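Long-range contacts in acetate CoA-transferase subunit beta (Escherichia coli DH5[alpha], PDB 5DBN), which transfers coenzyme A from acetyl-CoA to acetoacetate and other short-chain fatty acids through a covalent enzyme-CoA intermediate: residues E106-N111 / A160-H165; G99-D104 / C154-T159. One frame throughout, in Å; residues are numbered along the deposited sequence.

Contact 1: E106-N111 / A160-H165; sequences EANLAN and AQHAVH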
loop_
_atom_site.group_PDB
_atom_site.type_symbol
_atom_site.label_atom_id
_atom_site.label_comp_id
_atom_site.label_asym_id
_atom_site.label_seq_id
_atom_site.Cartn_x
_atom_site.Cartn_y
_atom_site.Cartn_z
ATOM N N GLU B 106 -32.372 3.281 -11.041
ATOM C CA GLU B 106 -31.316 2.280 -11.158
ATOM C C GLU B 106 -30.227 2.500 -10.110
ATOM O O GLU B 106 -29.143 1.924 -10.200
ATOM C CB GLU B 106 -30.709 2.304 -12.562
ATOM C CG GLU B 106 -31.709 1.995 -13.667
ATOM C CD GLU B 106 -32.278 0.589 -13.564
ATOM O OE1 GLU B 106 -31.531 -0.330 -13.169
ATOM O OE2 GLU B 106 -33.476 0.405 -13.873
ATOM N N ALA B 107 -30.528 3.342 -9.126
ATOM C CA ALA B 107 -29.621 3.634 -8.018
ATOM C C ALA B 107 -28.317 4.290 -8.474
ATOM O O ALA B 107 -27.332 4.297 -7.735
ATOM C CB ALA B 107 -29.319 2.355 -7.232
ATOM N N ASN B 108 -28.315 4.861 -9.676
ATOM C CA ASN B 108 -27.157 5.612 -10.147
ATOM C C ASN B 108 -27.069 6.945 -9.413
ATOM O O ASN B 108 -28.076 7.449 -8.914
ATOM C CB ASN B 108 -27.227 5.845 -11.657
ATOM C CG ASN B 108 -27.358 4.555 -12.444
ATOM O OD1 ASN B 108 -26.793 3.527 -12.073
ATOM N ND2 ASN B 108 -28.107 4.604 -13.540
ATOM N N LEU B 109 -25.865 7.507 -9.342
ATOM C CA LEU B 109 -25.640 8.768 -8.641
ATOM C C LEU B 109 -24.835 9.743 -9.487
ATOM O O LEU B 109 -23.899 9.355 -10.184
ATOM C CB LEU B 109 -24.915 8.528 -7.316
ATOM C CG LEU B 109 -24.562 9.775 -6.498
ATOM C CD1 LEU B 109 -25.817 10.477 -5.998
ATOM C CD2 LEU B 109 -23.641 9.422 -5.348
ATOM N N ALA B 110 -25.220 11.012 -9.414
ATOM C CA ALA B 110 -24.452 12.105 -9.995
ATOM C C ALA B 110 -24.361 13.226 -8.965
ATOM O O ALA B 110 -25.389 13.747 -8.525
ATOM C CB ALA B 110 -25.098 12.597 -11.278
ATOM N N ASN B 111 -23.145 13.583 -8.559
ATOM C CA ASN B 111 -22.975 14.603 -7.526
ATOM C C ASN B 111 -21.594 15.252 -7.528
ATOM O O ASN B 111 -21.126 15.720 -6.488
ATOM C CB ASN B 111 -23.255 14.003 -6.140
ATOM C CG ASN B 111 -22.098 13.169 -5.603
ATOM O OD1 ASN B 111 -21.312 12.601 -6.358
ATOM N ND2 ASN B 111 -22.001 13.088 -4.283
ATOM N N ALA B 160 -21.261 7.324 -9.932
ATOM C CA ALA B 160 -21.184 5.872 -9.968
ATOM C C ALA B 160 -22.513 5.300 -10.439
ATOM O O ALA B 160 -23.510 6.017 -10.509
ATOM C CB ALA B 160 -20.827 5.322 -8.604
ATOM N N GLN B 161 -22.517 4.012 -10.763
ATOM C CA GLN B 161 -23.735 3.333 -11.187
ATOM C C GLN B 161 -24.143 2.280 -10.163
ATOM O O GLN B 161 -23.297 1.560 -9.629
ATOM C CB GLN B 161 -23.542 2.688 -12.562
ATOM C CG GLN B 161 -22.426 1.661 -12.623
ATOM C CD GLN B 161 -22.302 1.020 -13.992
ATOM O OE1 GLN B 161 -22.937 1.455 -14.952
ATOM N NE2 GLN B 161 -21.486 -0.024 -14.087
ATOM N N HIS B 162 -25.444 2.212 -9.887
ATOM C CA HIS B 162 -26.014 1.194 -9.005
ATOM C C HIS B 162 -25.364 1.161 -7.622
ATOM O O HIS B 162 -25.091 0.085 -7.091
ATOM C CB HIS B 162 -25.884 -0.184 -9.658
ATOM C CG HIS B 162 -26.205 -0.192 -11.122
ATOM N ND1 HIS B 162 -27.463 0.088 -11.611
ATOM C CD2 HIS B 162 -25.431 -0.458 -12.200
ATOM C CE1 HIS B 162 -27.447 0.002 -12.930
ATOM N NE2 HIS B 162 -26.228 -0.328 -13.313
ATOM N N ALA B 163 -25.133 2.336 -7.042
ATOM C CA ALA B 163 -24.361 2.448 -5.804
ATOM C C ALA B 163 -25.187 2.909 -4.599
ATOM O O ALA B 163 -24.815 2.643 -3.456
ATOM C CB ALA B 163 -23.195 3.397 -6.020
ATOM N N VAL B 164 -26.294 3.604 -4.848
ATOM C CA VAL B 164 -27.088 4.189 -3.765
ATOM C C VAL B 164 -27.961 3.156 -3.052
ATOM O O VAL B 164 -28.664 2.374 -3.693
ATOM C CB VAL B 164 -27.990 5.330 -4.289
ATOM C CG1 VAL B 164 -28.777 5.965 -3.149
ATOM C CG2 VAL B 164 -27.158 6.381 -5.003
ATOM N N HIS B 165 -27.915 3.170 -1.721
ATOM C CA HIS B 165 -28.738 2.284 -0.896
ATOM C C HIS B 165 -29.930 3.020 -0.293
ATOM O O HIS B 165 -31.021 2.463 -0.182
ATOM C CB HIS B 165 -27.909 1.664 0.232
ATOM C CG HIS B 165 -26.847 0.724 -0.242
ATOM N ND1 HIS B 165 -25.502 1.013 -0.153
ATOM C CD2 HIS B 165 -26.931 -0.503 -0.807
ATOM C CE1 HIS B 165 -24.803 0.005 -0.643
ATOM N NE2 HIS B 165 -25.647 -0.928 -1.047
#
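Glu106 and His162 open a contact in which 107-109 face 160-162 of a loop in antiparallel fashion, with a single hydrogen-bonded beta bridge between Leu109 and Ala160; the loop then bends at Ala163 and Val164 to reach Ala107 O. At Glu106 the backbone O accepts a hydrogen bond from His162 ND1 at 2.9 Å, lying near the edge of the imidazole but tilted 27° from its plane. The two side chains run alongside each other, the carboxylate plane nearly perpendicular to the ring. Ala107 O is gripped twice: Val164 N reaches a lone pair at 3.1 Å in a nearly straight bond, while Ala163 N comes from above the carbonyl plane at 3.0 Å. Ala107 CB points at the loop and lies against Val164 O (3.6 Å) and His162 CA. At Asn108, CG stands anti to the carbonyl carbon (chi1 -56°), and Asn108 OD1 accepts the N-H of His162, N to O 2.9 Å, while also lying over one face of that residue's ring, toward the rim. Leu109 closes the series. Its CB packs on Val164 CG2, and both side chains also touch Ile137 of strand 135-138. Leu109 N donates to Ala160 O at 3.0 Å with an N-H...O angle of 174°; the return bond, Ala160 N to Leu109 O, is weak at 3.3 Å.

Contact 2: G99-D104 / C154-T159; sequences GGLQVD and CTMPLT
Gln102 reaches from its strand into the bend made by Cys154, Thr155 and Met156. Gln102 CB lies 3.9 Å from Cys154 SG. Beyond CG the chain is extended (chi2 -176°), carrying Gln102 CD to 3.8 Å from Met156 CG, where the two side chains cross at about a right angle. At the tip, Gln102 OE1 accepts two backbone N-H groups of the turn: Thr155 N in the amide plane at 3.0 Å, and Met156 N from above that plane at 3.2 Å. These two N-H groups hold OE1 on this side, consistent with the modelled orientation of the amide. The other branch, NE2, lies against Thr155 CG2 and Met156 CE. To one side, Leu101 CB touches Met156 SD at 3.9 Å; to the other, Asp104 OD2 uses its anti lone pair to accept from Cys154 N at 3.0 Å, while OD1 of the same carboxylate takes Asn108 N. Leu101 and Gln102 share Ala110 as their partner on strand 109-110, forming a classic beta bulge. The strand 102-104 is the middle one of a small mixed sheet, antiparallel to 109-110 and parallel to 150-151, and beyond the turn Thr159 packs against helix 125-131.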
loop_
_atom_site.group_PDB
_atom_site.type_symbol
_atom_site.label_atom_id
_atom_site.label_comp_id
_atom_site.label_asym_id
_atom_site.label_seq_id
_atom_site.Cartn_x
_atom_site.Cartn_y
_atom_site.Cartn_z
ATOM N N GLY B 99 -23.957 14.350 -0.492
ATOM C CA GLY B 99 -24.965 15.148 -1.158
ATOM C C GLY B 99 -25.255 14.565 -2.524
ATOM O O GLY B 99 -24.646 13.569 -2.925
ATOM N N GLY B 100 -26.182 15.179 -3.247
ATOM C CA GLY B 100 -26.542 14.690 -4.562
ATOM C C GLY B 100 -27.127 15.752 -5.466
ATOM O O GLY B 100 -27.811 16.671 -5.012
ATOM N N LEU B 101 -26.832 15.629 -6.756
ATOM C CA LEU B 101 -27.459 16.455 -7.776
ATOM C C LEU B 101 -28.606 15.668 -8.381
ATOM O O LEU B 101 -29.677 16.213 -8.639
ATOM C CB LEU B 101 -26.457 16.852 -8.862
ATOM C CG LEU B 101 -25.239 17.656 -8.412
ATOM C CD1 LEU B 101 -24.144 17.594 -9.464
ATOM C CD2 LEU B 101 -25.639 19.099 -8.135
ATOM N N GLN B 102 -28.373 14.374 -8.587
ATOM C CA GLN B 102 -29.379 13.491 -9.163
ATOM C C GLN B 102 -29.213 12.045 -8.700
ATOM O O GLN B 102 -28.095 11.564 -8.494
ATOM C CB GLN B 102 -29.327 13.554 -10.693
ATOM C CG GLN B 102 -29.731 14.904 -11.263
ATOM C CD GLN B 102 -29.777 14.927 -12.775
ATOM O OE1 GLN B 102 -29.228 14.053 -13.446
ATOM N NE2 GLN B 102 -30.448 15.936 -13.320
ATOM N N VAL B 103 -30.346 11.366 -8.541
ATOM C CA VAL B 103 -30.389 9.935 -8.259
ATOM C C VAL B 103 -31.521 9.350 -9.094
ATOM O O VAL B 103 -32.510 10.038 -9.345
ATOM C CB VAL B 103 -30.622 9.648 -6.756
ATOM C CG1 VAL B 103 -30.664 8.147 -6.490
ATOM C CG2 VAL B 103 -29.542 10.307 -5.912
ATOM N N ASP B 104 -31.384 8.102 -9.538
ATOM C CA ASP B 104 -32.439 7.482 -10.339
ATOM C C ASP B 104 -32.825 6.077 -9.882
ATOM O O ASP B 104 -32.230 5.517 -8.959
ATOM C CB ASP B 104 -32.037 7.452 -11.821
ATOM C CG ASP B 104 -30.745 6.691 -12.079
ATOM O OD1 ASP B 104 -30.404 5.771 -11.306
ATOM O OD2 ASP B 104 -30.071 7.010 -13.081
ATOM N N CYS B 154 -30.277 9.477 -14.698
ATOM C CA CYS B 154 -29.500 10.695 -14.510
ATOM C C CYS B 154 -29.101 11.265 -15.867
ATOM O O CYS B 154 -28.689 10.523 -16.757
ATOM C CB CYS B 154 -28.256 10.418 -13.666
ATOM S SG CYS B 154 -28.597 9.971 -11.946
ATOM N N THR B 155 -29.234 12.579 -16.023
ATOM C CA THR B 155 -28.840 13.240 -17.263
ATOM C C THR B 155 -27.452 13.850 -17.091
ATOM O O THR B 155 -26.744 14.089 -18.068
ATOM C CB THR B 155 -29.854 14.332 -17.683
ATOM O OG1 THR B 155 -29.509 14.842 -18.978
ATOM C CG2 THR B 155 -29.885 15.468 -16.679
ATOM N N MET B 156 -27.071 14.096 -15.840
ATOM C CA MET B 156 -25.750 14.627 -15.529
ATOM C C MET B 156 -24.740 13.485 -15.416
ATOM O O MET B 156 -25.129 12.336 -15.206
ATOM C CB MET B 156 -25.785 15.435 -14.232
ATOM C CG MET B 156 -26.746 16.611 -14.257
ATOM S SD MET B 156 -26.701 17.562 -12.723
ATOM C CE MET B 156 -27.970 18.783 -13.040
ATOM N N PRO B 157 -23.439 13.797 -15.554
ATOM C CA PRO B 157 -22.398 12.764 -15.463
ATOM C C PRO B 157 -22.427 12.002 -14.140
ATOM O O PRO B 157 -22.463 12.608 -13.067
ATOM C CB PRO B 157 -21.099 13.564 -15.604
ATOM C CG PRO B 157 -21.490 14.798 -16.336
ATOM C CD PRO B 157 -22.872 15.120 -15.870
ATOM N N LEU B 158 -22.412 10.677 -14.226
ATOM C CA LEU B 158 -22.527 9.837 -13.043
ATOM C C LEU B 158 -21.289 9.902 -12.158
ATOM O O LEU B 158 -20.166 10.036 -12.643
ATOM C CB LEU B 158 -22.774 8.381 -13.442
ATOM C CG LEU B 158 -24.036 8.070 -14.245
ATOM C CD1 LEU B 158 -24.133 6.576 -14.503
ATOM C CD2 LEU B 158 -25.274 8.565 -13.526
ATOM N N THR B 159 -21.517 9.828 -10.853
ATOM C CA THR B 159 -20.453 9.595 -9.890
ATOM C C THR B 159 -20.183 8.095 -9.849
ATOM O O THR B 159 -19.040 7.652 -9.742
ATOM C CB THR B 159 -20.832 10.104 -8.489
ATOM O OG1 THR B 159 -21.115 11.506 -8.551
ATOM C CG2 THR B 159 -19.710 9.854 -7.494
#

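Overall arrangement
The two contacts adjoin and touch, their centres about 7 Å apart. Along the chain their segments alternate: 99-104, 106-111, 154-159, then 160-165, so strands 102-104 and 109-110, neighbours in the small three-stranded sheet, are each met by successive parts of one loop. Both contacts reach this sheet; contact 1 in addition touches the eight-stranded sheet, with Val164 on Ile137 and Phe176 in its strands. Probable hydrogen bonds, Thr159 OG1 with Asn111 OD1 and Thr159 N with Leu109 O, join them. The loop connects the two sheets because it runs from strand 150-151 to strand 166-168, away from the predicted active-site residue Glu46.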